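Local coordinates for protein aspartate aminotransferase, mitochondrial (Trypanosoma brucei brucei, PDB 4W5K) that probably transfers amino groups between L-aspartate and 2-oxoglutarate, working as a homodimer with pyridoxal 5'-phosphate as cofactor, at residues Gly99-Leu104 with Tyr128-Ser133; Gly108-Arg113 with Ala275-Pro280; Asn112-Asn117 with Asn236-Gln241; Pro206-Ala211 with Arg228-Met233. The protein carries 1 engineered substitution. All coordinates share one frame; numbering follows the deposited sequence.

Contact 1. Residues Gly99-Leu104 with Tyr128-Ser133; sequences GGTGAL and YPNHES. With PLP (pyridoxal-5'-phosphate), chain C.
Leu104 meets His131 at the edge of the imidazole. Leu104 CD1 lies in the ring plane, 3.5 Å from His131 NE2. The same nitrogen is hydrogen-bonded to Asp209. Tyr128 covers a face of this imidazole, its CD2 3.6 Å above the plane of the His131 ring. This part is closely packed. The half between Thr101 and Asn130 is looser. Their side chains stand roughly perpendicular, and Thr101 CG2 is 3.8 Å from Asn130 ND2. A water links them. It donates to Thr101 OG1 (2.8 Å), accepts from Asn130 ND2, and is also hydrogen-bonded to the OH of the partly exposed Tyr128. Asn130 ND2 has a second partner, the carbonyl of Arg279 of the second subunit.

The two segments form part of the pyridoxal phosphate pocket. The cofactor C2 sits over the centre of one face of the Tyr128 ring, 3.8 Å from the plane. The phosphate is held on backbone N-H groups near the N-terminal end of helix 99-110: Gly100 N donates to O3P at 2.7 Å, and Thr101 gives O2P both its N and its OG1. Thr101 OG1 stands beside its own backbone N (chi1 -56°), where both can grip one oxygen. Outward, Leu104 also packs on Ile134 and Phe135 of helix 129-137, on Phe207 of strand 205-210 and on Ala240 of strand 238-242.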
# COMPACT_ATOMS: atom_id res chain seq x y z
N GLY A 99 5.99 0.99 -3.62
CA GLY A 99 6.72 1.66 -4.68
C GLY A 99 7.60 2.79 -4.20
O GLY A 99 7.79 3.01 -2.99
N GLY A 100 8.18 3.53 -5.14
CA GLY A 100 8.90 4.74 -4.76
C GLY A 100 8.02 5.78 -4.09
O GLY A 100 8.51 6.58 -3.25
N THR A 101 6.73 5.80 -4.46
CA THR A 101 5.80 6.77 -3.88
C THR A 101 5.70 6.55 -2.39
O THR A 101 5.81 7.51 -1.62
CB THR A 101 4.39 6.69 -4.51
OG1 THR A 101 4.50 6.86 -5.94
CG2 THR A 101 3.48 7.76 -3.92
N GLY A 102 5.49 5.29 -1.99
CA GLY A 102 5.43 4.96 -0.55
C GLY A 102 6.72 5.35 0.18
O GLY A 102 6.69 5.87 1.30
N ALA A 103 7.87 5.11 -0.45
CA ALA A 103 9.12 5.50 0.19
C ALA A 103 9.22 7.02 0.36
O ALA A 103 9.71 7.50 1.38
CB ALA A 103 10.34 4.98 -0.61
N LEU A 104 8.79 7.78 -0.65
CA LEU A 104 8.81 9.25 -0.53
C LEU A 104 7.92 9.70 0.62
O LEU A 104 8.30 10.59 1.40
CB LEU A 104 8.34 9.90 -1.83
CG LEU A 104 9.38 9.72 -2.92
CD1 LEU A 104 8.72 9.90 -4.28
CD2 LEU A 104 10.58 10.75 -2.73
N TYR A 128 8.60 16.38 -10.49
CA TYR A 128 7.59 15.36 -10.52
C TYR A 128 6.33 15.85 -9.79
O TYR A 128 6.40 16.21 -8.61
CB TYR A 128 8.19 14.10 -9.88
CG TYR A 128 7.30 12.91 -9.81
CD1 TYR A 128 6.87 12.27 -10.96
CD2 TYR A 128 6.96 12.38 -8.57
CE1 TYR A 128 6.05 11.12 -10.87
CE2 TYR A 128 6.16 11.26 -8.47
CZ TYR A 128 5.72 10.63 -9.62
OH TYR A 128 4.94 9.50 -9.51
N PRO A 129 5.21 15.93 -10.50
CA PRO A 129 3.98 16.56 -10.00
C PRO A 129 3.56 16.05 -8.62
O PRO A 129 3.18 16.87 -7.79
CB PRO A 129 2.95 16.18 -11.07
CG PRO A 129 3.77 16.13 -12.34
CD PRO A 129 5.08 15.52 -11.92
N ASN A 130 3.66 14.75 -8.36
CA ASN A 130 3.13 14.25 -7.09
C ASN A 130 4.02 14.59 -5.89
O ASN A 130 3.57 14.48 -4.75
CB ASN A 130 2.92 12.72 -7.17
CG ASN A 130 1.97 12.16 -6.06
OD1 ASN A 130 1.05 12.83 -5.57
ND2 ASN A 130 2.21 10.90 -5.69
N HIS A 131 5.26 15.02 -6.13
CA HIS A 131 6.17 15.33 -5.03
C HIS A 131 5.58 16.41 -4.13
O HIS A 131 5.71 16.34 -2.90
CB HIS A 131 7.54 15.80 -5.55
CG HIS A 131 8.49 14.68 -5.86
ND1 HIS A 131 9.53 14.82 -6.76
CD2 HIS A 131 8.57 13.42 -5.37
CE1 HIS A 131 10.20 13.69 -6.82
NE2 HIS A 131 9.64 12.82 -6.00
N GLU A 132 4.92 17.40 -4.72
CA GLU A 132 4.38 18.49 -3.90
C GLU A 132 3.38 17.98 -2.86
O GLU A 132 3.46 18.31 -1.68
CB GLU A 132 3.72 19.56 -4.77
CG GLU A 132 3.32 20.78 -3.95
CD GLU A 132 2.86 21.95 -4.80
OE1 GLU A 132 2.10 21.72 -5.76
OE2 GLU A 132 3.28 23.09 -4.53
N SER A 133 2.43 17.17 -3.32
CA SER A 133 1.39 16.68 -2.43
C SER A 133 1.94 15.69 -1.39
O SER A 133 1.53 15.72 -0.22
CB SER A 133 0.26 16.00 -3.21
OG SER A 133 -0.77 15.68 -2.26
N1 PLP C . 9.39 9.37 -8.48
C2 PLP C . 9.57 9.56 -9.83
C2A PLP C . 10.59 10.55 -10.27
C3 PLP C . 8.81 8.85 -10.75
O3 PLP C . 8.95 9.04 -12.10
C4 PLP C . 7.87 7.93 -10.31
C4A PLP C . 7.24 7.01 -11.32
O4A PLP C . 6.34 7.46 -12.04
C5 PLP C . 7.69 7.73 -8.94
C6 PLP C . 8.47 8.44 -8.03
C5A PLP C . 6.65 6.74 -8.43
O4P PLP C . 7.09 5.42 -8.57
P PLP C . 6.28 4.22 -8.00
O1P PLP C . 5.33 3.69 -9.04
O2P PLP C . 5.54 4.64 -6.76
O3P PLP C . 7.33 3.18 -7.67
O HOH W 1 3.91 9.23 -7.23

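Contact 2. Residues Gly108-Arg113 with Ala275-Pro280; sequences GDLLNR and ALLIRP
Leu277 reaches across from helix 264-282 and sets its two methyls against Asp109 and Leu110. Its CG lies beside the backbone N, and CD1 continues the chain almost fully extended (chi2 169°). This brings CD1 against the backbone of the helix opposite. Leu277 CD1 is 3.7 Å from Leu110 N and 3.8 Å from Asp109 C. The other methyl, Leu277 CD2, is 3.9 Å from Asp109 CB.

Leu110 is built differently. Its CG is anti to the backbone N, and its CD1 is folded to the side of CA (chi2 65°), not extended away from it. The side chains of Leu110 and Leu277 are nearly at right angles and meet methyl to methyl, with 3.9 Å between Leu110 CD1 and Leu277 CD1. Asp109 offers its CB to the leucine, while its OD2 forms a salt bridge with Arg105 NE one turn earlier on the same helix. The polar group thus has a partner, and the apolar part does the packing.

Further along, Arg113 bends back toward Asn112. Its NH1 donates to Asn112 OD1 at 3.2 Å. The oxygen lies in the guanidinium plane, but the nitrogen sits above the carbonyl plane. Arg113 NE is hydrogen-bonded to Gln273 OE1, which ties the arginine to helix 264-282.

Leu277 also packs on Lys137 of the second subunit, and the carbonyl of Pro280 accepts a hydrogen bond from Arg105 of that subunit. This is helix-on-helix packing in the large, cofactor-binding domain of a class I aminotransferase, next to the dimer interface.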
# COMPACT_ATOMS: atom_id res chain seq x y z
N GLY A 108 9.29 11.05 4.05
CA GLY A 108 8.86 12.40 4.43
C GLY A 108 8.25 12.46 5.83
O GLY A 108 8.53 13.38 6.61
N ASP A 109 7.43 11.46 6.15
CA ASP A 109 6.82 11.38 7.48
C ASP A 109 7.84 11.08 8.58
O ASP A 109 7.58 11.36 9.76
CB ASP A 109 5.71 10.30 7.50
CG ASP A 109 4.37 10.80 6.93
OD1 ASP A 109 4.09 12.00 7.04
OD2 ASP A 109 3.58 9.98 6.41
N LEU A 110 8.98 10.50 8.21
CA LEU A 110 10.03 10.16 9.16
C LEU A 110 10.99 11.35 9.43
O LEU A 110 11.69 11.35 10.44
CB LEU A 110 10.86 8.98 8.66
CG LEU A 110 11.82 8.40 9.70
CD1 LEU A 110 11.04 7.77 10.86
CD2 LEU A 110 12.74 7.39 9.02
N LEU A 111 10.99 12.34 8.55
CA LEU A 111 12.06 13.35 8.60
C LEU A 111 12.19 14.07 9.94
O LEU A 111 13.32 14.40 10.35
CB LEU A 111 11.89 14.40 7.48
CG LEU A 111 12.11 13.85 6.07
CD1 LEU A 111 11.91 14.91 5.02
CD2 LEU A 111 13.52 13.27 5.94
N ASN A 112 11.08 14.28 10.64
CA ASN A 112 11.19 15.05 11.88
C ASN A 112 11.83 14.26 13.02
O ASN A 112 12.10 14.83 14.06
CB ASN A 112 9.84 15.63 12.31
CG ASN A 112 8.80 14.58 12.65
OD1 ASN A 112 9.06 13.40 12.55
ND2 ASN A 112 7.62 15.02 13.03
N ARG A 113 12.13 12.99 12.79
CA ARG A 113 12.92 12.20 13.74
C ARG A 113 14.40 12.54 13.69
O ARG A 113 15.14 12.25 14.62
CB ARG A 113 12.76 10.70 13.44
CG ARG A 113 11.58 10.02 14.10
CD ARG A 113 10.28 10.79 14.07
NE ARG A 113 9.38 10.21 15.06
CZ ARG A 113 8.24 10.74 15.50
NH1 ARG A 113 7.80 11.91 15.04
NH2 ARG A 113 7.53 10.10 16.43
N ALA A 275 8.31 1.45 11.50
CA ALA A 275 7.20 0.56 11.80
C ALA A 275 5.99 1.34 12.35
O ALA A 275 4.85 1.03 12.00
CB ALA A 275 7.63 -0.52 12.79
N LEU A 276 6.22 2.34 13.22
CA LEU A 276 5.11 3.12 13.77
C LEU A 276 4.40 3.98 12.72
O LEU A 276 3.27 4.41 12.94
CB LEU A 276 5.58 4.02 14.92
CG LEU A 276 6.22 3.22 16.05
CD1 LEU A 276 6.86 4.18 17.04
CD2 LEU A 276 5.18 2.34 16.75
N LEU A 277 5.07 4.23 11.59
CA LEU A 277 4.44 4.98 10.50
C LEU A 277 3.67 4.05 9.56
O LEU A 277 2.59 4.39 9.08
CB LEU A 277 5.49 5.75 9.69
CG LEU A 277 6.12 6.95 10.40
CD1 LEU A 277 7.32 7.48 9.62
CD2 LEU A 277 5.07 8.05 10.58
N ILE A 278 4.27 2.90 9.29
CA ILE A 278 3.67 1.92 8.36
C ILE A 278 2.39 1.29 8.93
O ILE A 278 1.38 1.21 8.25
CB ILE A 278 4.67 0.82 8.04
CG1 ILE A 278 5.85 1.37 7.22
CG2 ILE A 278 3.97 -0.34 7.25
CD1 ILE A 278 7.10 0.55 7.39
N ARG A 279 2.46 0.83 10.18
CA ARG A 279 1.36 0.04 10.71
C ARG A 279 -0.01 0.76 10.65
O ARG A 279 -0.99 0.17 10.18
CB ARG A 279 1.67 -0.42 12.13
CG ARG A 279 0.64 -1.37 12.67
CD ARG A 279 1.05 -1.96 14.02
NE ARG A 279 2.29 -2.74 13.93
CZ ARG A 279 3.47 -2.31 14.38
NH1 ARG A 279 3.58 -1.11 14.95
NH2 ARG A 279 4.55 -3.08 14.27
N PRO A 280 -0.07 2.05 11.07
CA PRO A 280 -1.37 2.74 10.99
C PRO A 280 -1.66 3.37 9.61
O PRO A 280 -2.67 4.06 9.48
CB PRO A 280 -1.24 3.83 12.06
CG PRO A 280 0.23 4.19 11.98
CD PRO A 280 0.92 2.86 11.81

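Contact 3. Residues Asn112-Asn117 with Asn236-Gln241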
# COMPACT_ATOMS: atom_id res chain seq x y z
N ASN A 112 11.08 14.28 10.64
CA ASN A 112 11.19 15.05 11.88
C ASN A 112 11.83 14.26 13.02
O ASN A 112 12.10 14.83 14.06
CB ASN A 112 9.84 15.63 12.31
CG ASN A 112 8.80 14.58 12.65
OD1 ASN A 112 9.06 13.40 12.55
ND2 ASN A 112 7.62 15.02 13.03
N ARG A 113 12.13 12.99 12.79
CA ARG A 113 12.92 12.20 13.74
C ARG A 113 14.40 12.54 13.69
O ARG A 113 15.14 12.25 14.62
CB ARG A 113 12.76 10.70 13.44
CG ARG A 113 11.58 10.02 14.10
CD ARG A 113 10.28 10.79 14.07
NE ARG A 113 9.38 10.21 15.06
CZ ARG A 113 8.24 10.74 15.50
NH1 ARG A 113 7.80 11.91 15.04
NH2 ARG A 113 7.53 10.10 16.43
N PHE A 114 14.87 13.16 12.59
CA PHE A 114 16.28 13.42 12.53
C PHE A 114 16.68 14.72 11.81
O PHE A 114 17.85 15.04 11.77
CB PHE A 114 17.01 12.22 11.89
CG PHE A 114 16.60 11.91 10.46
CD1 PHE A 114 15.51 11.10 10.19
CD2 PHE A 114 17.37 12.39 9.40
CE1 PHE A 114 15.14 10.79 8.87
CE2 PHE A 114 17.02 12.08 8.06
CZ PHE A 114 15.90 11.28 7.80
N VAL A 115 15.71 15.47 11.32
CA VAL A 115 16.01 16.79 10.73
C VAL A 115 15.37 17.88 11.57
O VAL A 115 14.17 17.82 11.81
CB VAL A 115 15.48 16.88 9.28
CG1 VAL A 115 15.80 18.25 8.66
CG2 VAL A 115 16.02 15.71 8.40
N ALA A 116 16.16 18.85 12.04
CA ALA A 116 15.62 19.96 12.82
C ALA A 116 14.77 20.87 11.95
O ALA A 116 15.05 21.03 10.75
CB ALA A 116 16.76 20.76 13.45
N ASN A 117 13.75 21.48 12.56
CA ASN A 117 13.01 22.56 11.93
C ASN A 117 12.48 22.14 10.58
O ASN A 117 12.63 22.86 9.59
CB ASN A 117 13.91 23.81 11.79
CG ASN A 117 13.12 25.08 11.49
OD1 ASN A 117 11.97 25.22 11.90
ND2 ASN A 117 13.77 26.04 10.82
N ASN A 236 23.27 12.00 7.33
CA ASN A 236 22.04 11.32 6.94
C ASN A 236 21.71 11.53 5.48
O ASN A 236 21.61 12.68 5.03
CB ASN A 236 20.84 11.79 7.78
CG ASN A 236 21.07 11.64 9.27
OD1 ASN A 236 21.38 12.61 9.97
ND2 ASN A 236 20.92 10.43 9.77
N LEU A 237 21.54 10.43 4.75
CA LEU A 237 21.02 10.39 3.39
C LEU A 237 19.73 9.57 3.33
O LEU A 237 19.65 8.51 3.95
CB LEU A 237 22.07 9.79 2.44
CG LEU A 237 21.57 9.19 1.12
CD1 LEU A 237 21.23 10.31 0.13
CD2 LEU A 237 22.63 8.25 0.51
N ILE A 238 18.72 10.05 2.59
CA ILE A 238 17.48 9.29 2.39
C ILE A 238 17.42 8.87 0.93
O ILE A 238 17.74 9.67 0.05
CB ILE A 238 16.23 10.12 2.73
CG1 ILE A 238 16.35 10.74 4.12
CG2 ILE A 238 14.94 9.25 2.65
CD1 ILE A 238 16.53 12.22 4.08
N VAL A 239 17.00 7.63 0.67
CA VAL A 239 16.83 7.17 -0.70
C VAL A 239 15.47 6.49 -0.86
O VAL A 239 15.17 5.56 -0.10
CB VAL A 239 17.92 6.16 -1.13
CG1 VAL A 239 17.73 5.78 -2.61
CG2 VAL A 239 19.33 6.75 -0.93
N ALA A 240 14.66 6.97 -1.81
CA ALA A 240 13.39 6.33 -2.17
C ALA A 240 13.65 5.55 -3.44
O ALA A 240 13.99 6.14 -4.47
CB ALA A 240 12.28 7.36 -2.38
N GLN A 241 13.51 4.23 -3.36
CA GLN A 241 13.92 3.35 -4.44
C GLN A 241 12.70 2.63 -5.04
O GLN A 241 12.00 1.89 -4.34
CB GLN A 241 14.96 2.34 -3.91
CG GLN A 241 15.39 1.25 -4.85
CD GLN A 241 16.39 0.31 -4.21
OE1 GLN A 241 16.32 0.05 -3.01
NE2 GLN A 241 17.29 -0.26 -5.02
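Phe114 projects from the loop after helix 99-110 and meets Asn236 and Ile238. At its CB the chain turns so that CG stands between the backbone N and the carbonyl carbon (chi1 62°). One side of the ring then runs along the partners. CD2 comes first. Phe114 CD2 is 3.8 Å from Asn236 CG, with Asn236 CB almost as close. The two side chains run antiparallel, side by side, and the ring and amide planes are 45° apart. Asn236 ND2 is hydrogen-bonded to Ser260 O, which anchors the amide beside the ring.

Next along the ring, Phe114 CE2 is 3.8 Å from Asn236 CB and also touches Ile238 CD1 at 4.0 Å. Strand 238-242, which holds this isoleucine, belongs to the mixed sheet of the large domain of a class I aminotransferase. It runs parallel to strand 205-210 on one side and antiparallel to strand 255-260 on the other. Phe114 packs at the start of this inner strand.

CZ is the tip. Phe114 CZ lies 3.7 Å from Ile238 CG1, which sits in the plane of the ring, at its edge. Ile238 CD1 is 3.9 Å from the same CZ. The ring further packs on Ile259 of strand 255-260. Ile238 itself is buried, with Leu111, Ile205, Phe207 and Leu257 also against its side chain.

Contact 4. Residues Pro206-Ala211 with Arg228-Met233. With PLP (pyridoxal-5'-phosphate), chain C.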
# COMPACT_ATOMS: atom_id res chain seq x y z
N PRO A 206 20.31 15.29 1.94
CA PRO A 206 19.87 14.86 0.60
C PRO A 206 18.79 13.80 0.66
O PRO A 206 18.95 12.84 1.41
CB PRO A 206 21.14 14.28 -0.02
CG PRO A 206 21.95 13.84 1.17
CD PRO A 206 21.68 14.83 2.25
N PHE A 207 17.73 14.00 -0.12
CA PHE A 207 16.62 13.02 -0.26
C PHE A 207 16.63 12.62 -1.74
O PHE A 207 16.20 13.38 -2.60
CB PHE A 207 15.29 13.67 0.15
CG PHE A 207 14.19 12.71 0.51
CD1 PHE A 207 13.97 11.54 -0.20
CD2 PHE A 207 13.36 13.00 1.61
CE1 PHE A 207 12.92 10.66 0.16
CE2 PHE A 207 12.30 12.13 1.99
CZ PHE A 207 12.09 10.95 1.26
N VAL A 208 17.17 11.45 -2.01
CA VAL A 208 17.33 10.95 -3.39
C VAL A 208 16.10 10.18 -3.83
O VAL A 208 15.73 9.19 -3.20
CB VAL A 208 18.55 10.06 -3.51
CG1 VAL A 208 18.66 9.46 -4.96
CG2 VAL A 208 19.78 10.85 -3.18
N ASP A 209 15.44 10.65 -4.88
CA ASP A 209 14.38 9.88 -5.53
C ASP A 209 15.05 9.09 -6.66
O ASP A 209 15.47 9.67 -7.67
CB ASP A 209 13.27 10.81 -6.04
CG ASP A 209 12.10 10.04 -6.69
OD1 ASP A 209 12.26 8.84 -6.98
OD2 ASP A 209 11.03 10.65 -6.91
N MET A 210 15.21 7.79 -6.46
CA MET A 210 15.85 6.91 -7.45
C MET A 210 14.81 5.96 -8.02
O MET A 210 14.65 4.82 -7.55
CB MET A 210 17.00 6.11 -6.84
CG MET A 210 17.78 5.31 -7.92
SD MET A 210 19.33 4.61 -7.35
CE MET A 210 18.74 3.40 -6.19
N ALA A 211 14.08 6.44 -9.03
CA ALA A 211 12.97 5.67 -9.58
C ALA A 211 13.38 4.83 -10.78
O ALA A 211 12.59 3.99 -11.20
CB ALA A 211 11.80 6.63 -9.98
N ARG A 228 25.28 6.54 -3.91
CA ARG A 228 26.54 5.95 -3.49
C ARG A 228 27.59 7.00 -3.16
O ARG A 228 28.40 6.85 -2.23
CB ARG A 228 27.04 4.98 -4.56
CG ARG A 228 26.13 3.80 -4.73
CD ARG A 228 26.70 2.76 -5.68
NE ARG A 228 25.69 1.72 -5.93
CZ ARG A 228 25.89 0.67 -6.72
NH1 ARG A 228 27.06 0.49 -7.31
NH2 ARG A 228 24.91 -0.22 -6.89
N HIS A 229 27.58 8.10 -3.91
CA HIS A 229 28.57 9.14 -3.69
C HIS A 229 28.24 9.92 -2.39
O HIS A 229 29.14 10.30 -1.61
CB HIS A 229 28.62 10.07 -4.92
CG HIS A 229 29.69 11.11 -4.87
ND1 HIS A 229 31.03 10.81 -5.04
CD2 HIS A 229 29.63 12.45 -4.71
CE1 HIS A 229 31.74 11.92 -4.97
NE2 HIS A 229 30.91 12.93 -4.77
N LEU A 230 26.95 10.14 -2.16
CA LEU A 230 26.53 10.94 -1.00
C LEU A 230 26.63 10.18 0.31
O LEU A 230 26.81 10.80 1.37
CB LEU A 230 25.09 11.44 -1.17
CG LEU A 230 24.95 12.70 -2.01
CD1 LEU A 230 23.50 12.84 -2.47
CD2 LEU A 230 25.44 13.92 -1.24
N VAL A 231 26.51 8.86 0.27
CA VAL A 231 26.31 8.15 1.55
C VAL A 231 27.56 8.27 2.45
O VAL A 231 27.45 8.18 3.68
CB VAL A 231 25.91 6.67 1.31
CG1 VAL A 231 27.10 5.83 0.87
CG2 VAL A 231 25.25 6.08 2.57
N ASP A 232 28.72 8.57 1.87
CA ASP A 232 29.95 8.78 2.66
C ASP A 232 30.22 10.25 3.02
O ASP A 232 31.17 10.54 3.74
CB ASP A 232 31.19 8.25 1.91
CG ASP A 232 30.85 7.23 0.83
OD1 ASP A 232 30.55 7.66 -0.30
OD2 ASP A 232 30.89 6.01 1.12
N MET A 233 29.40 11.17 2.51
CA MET A 233 29.71 12.59 2.62
C MET A 233 28.90 13.33 3.67
O MET A 233 29.29 14.40 4.14
CB MET A 233 29.47 13.26 1.27
CG MET A 233 30.36 12.74 0.18
SD MET A 233 29.96 13.57 -1.37
CE MET A 233 30.52 15.22 -0.97
N1 PLP C . 9.39 9.37 -8.48
C2 PLP C . 9.57 9.56 -9.83
C2A PLP C . 10.59 10.55 -10.27
C3 PLP C . 8.81 8.85 -10.75
O3 PLP C . 8.95 9.04 -12.10
C4 PLP C . 7.87 7.93 -10.31
C4A PLP C . 7.24 7.01 -11.32
O4A PLP C . 6.34 7.46 -12.04
C5 PLP C . 7.69 7.73 -8.94
C6 PLP C . 8.47 8.44 -8.03
C5A PLP C . 6.65 6.74 -8.43
O4P PLP C . 7.09 5.42 -8.57
P PLP C . 6.28 4.22 -8.00
O1P PLP C . 5.33 3.69 -9.04
O2P PLP C . 5.54 4.64 -6.76
O3P PLP C . 7.33 3.18 -7.67
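Pro206 and Leu230 lie alongside each other, their side chains pointing opposite ways. Leu230 CD1 does the touching: it is 3.7 Å from Pro206 CB and 4.1 Å from Pro206 CG. Val208, two residues on along the strand, adds a looser contact, its CG2 4.3 Å from Leu230 CD1. With Leu230 CG beside the backbone N (chi1 -83°), CD1 is carried to the proline. All three residues are buried, and no hydrogen bond crosses the contact.

The next shell closes round this leucine. Cys196 of helix 189-201 also packs on Leu230, and Leu237 packs on Pro206 and Val208. After Leu230 the chain turns, and Met233 N donates to Leu230 O at 2.9 Å. Strand 205-210 leads through helices 220-223 and 225-230 to strand 238-242, its parallel neighbour in the sheet. This is a beta-alpha-beta crossover, as expected in the large domain of fold type I pyridoxal-phosphate enzymes. The contact lays a helix of the crossover on its first strand.

Further up the same strand is the cofactor. Asp209 OD2 is 2.6 Å from the pyridine N1, an aspartate placed as in other aminotransferases of this class. Asp209 CG, anti to the backbone N (chi1 -178°), carries the carboxylate to the pyridine nitrogen, and the hydrogen bond with His131 probably helps to orient it. Ala211 CB lies 3.7 Å from C2 of the cofactor, on the face opposite Tyr128. At the outer layer, Arg228 pins the helix with a salt bridge to Asp221 and with hydrogen bonds to the carbonyls of Leu78 and Cys79.

Helix 99-110 opens the series. Contact 1 closes a short loop from its start to helix 129-137, at the cofactor. The end of the helix and the following loop then begin contacts 2 and 3, which share Asn112 and Arg113. Each closes a long loop, contact 3 at strand 238-242 and contact 2 later at helix 264-282. Contact 1 crosses both. Contact 4 closes the short loop from strand 205-210 to helix 225-230; it follows contact 1 in series and is nested inside contacts 2 and 3. Contacts 3 and 4 use neighbouring strands of one sheet. Contacts 1 and 4 meet at the cofactor, and contacts 1 and 2 both reach the second subunit.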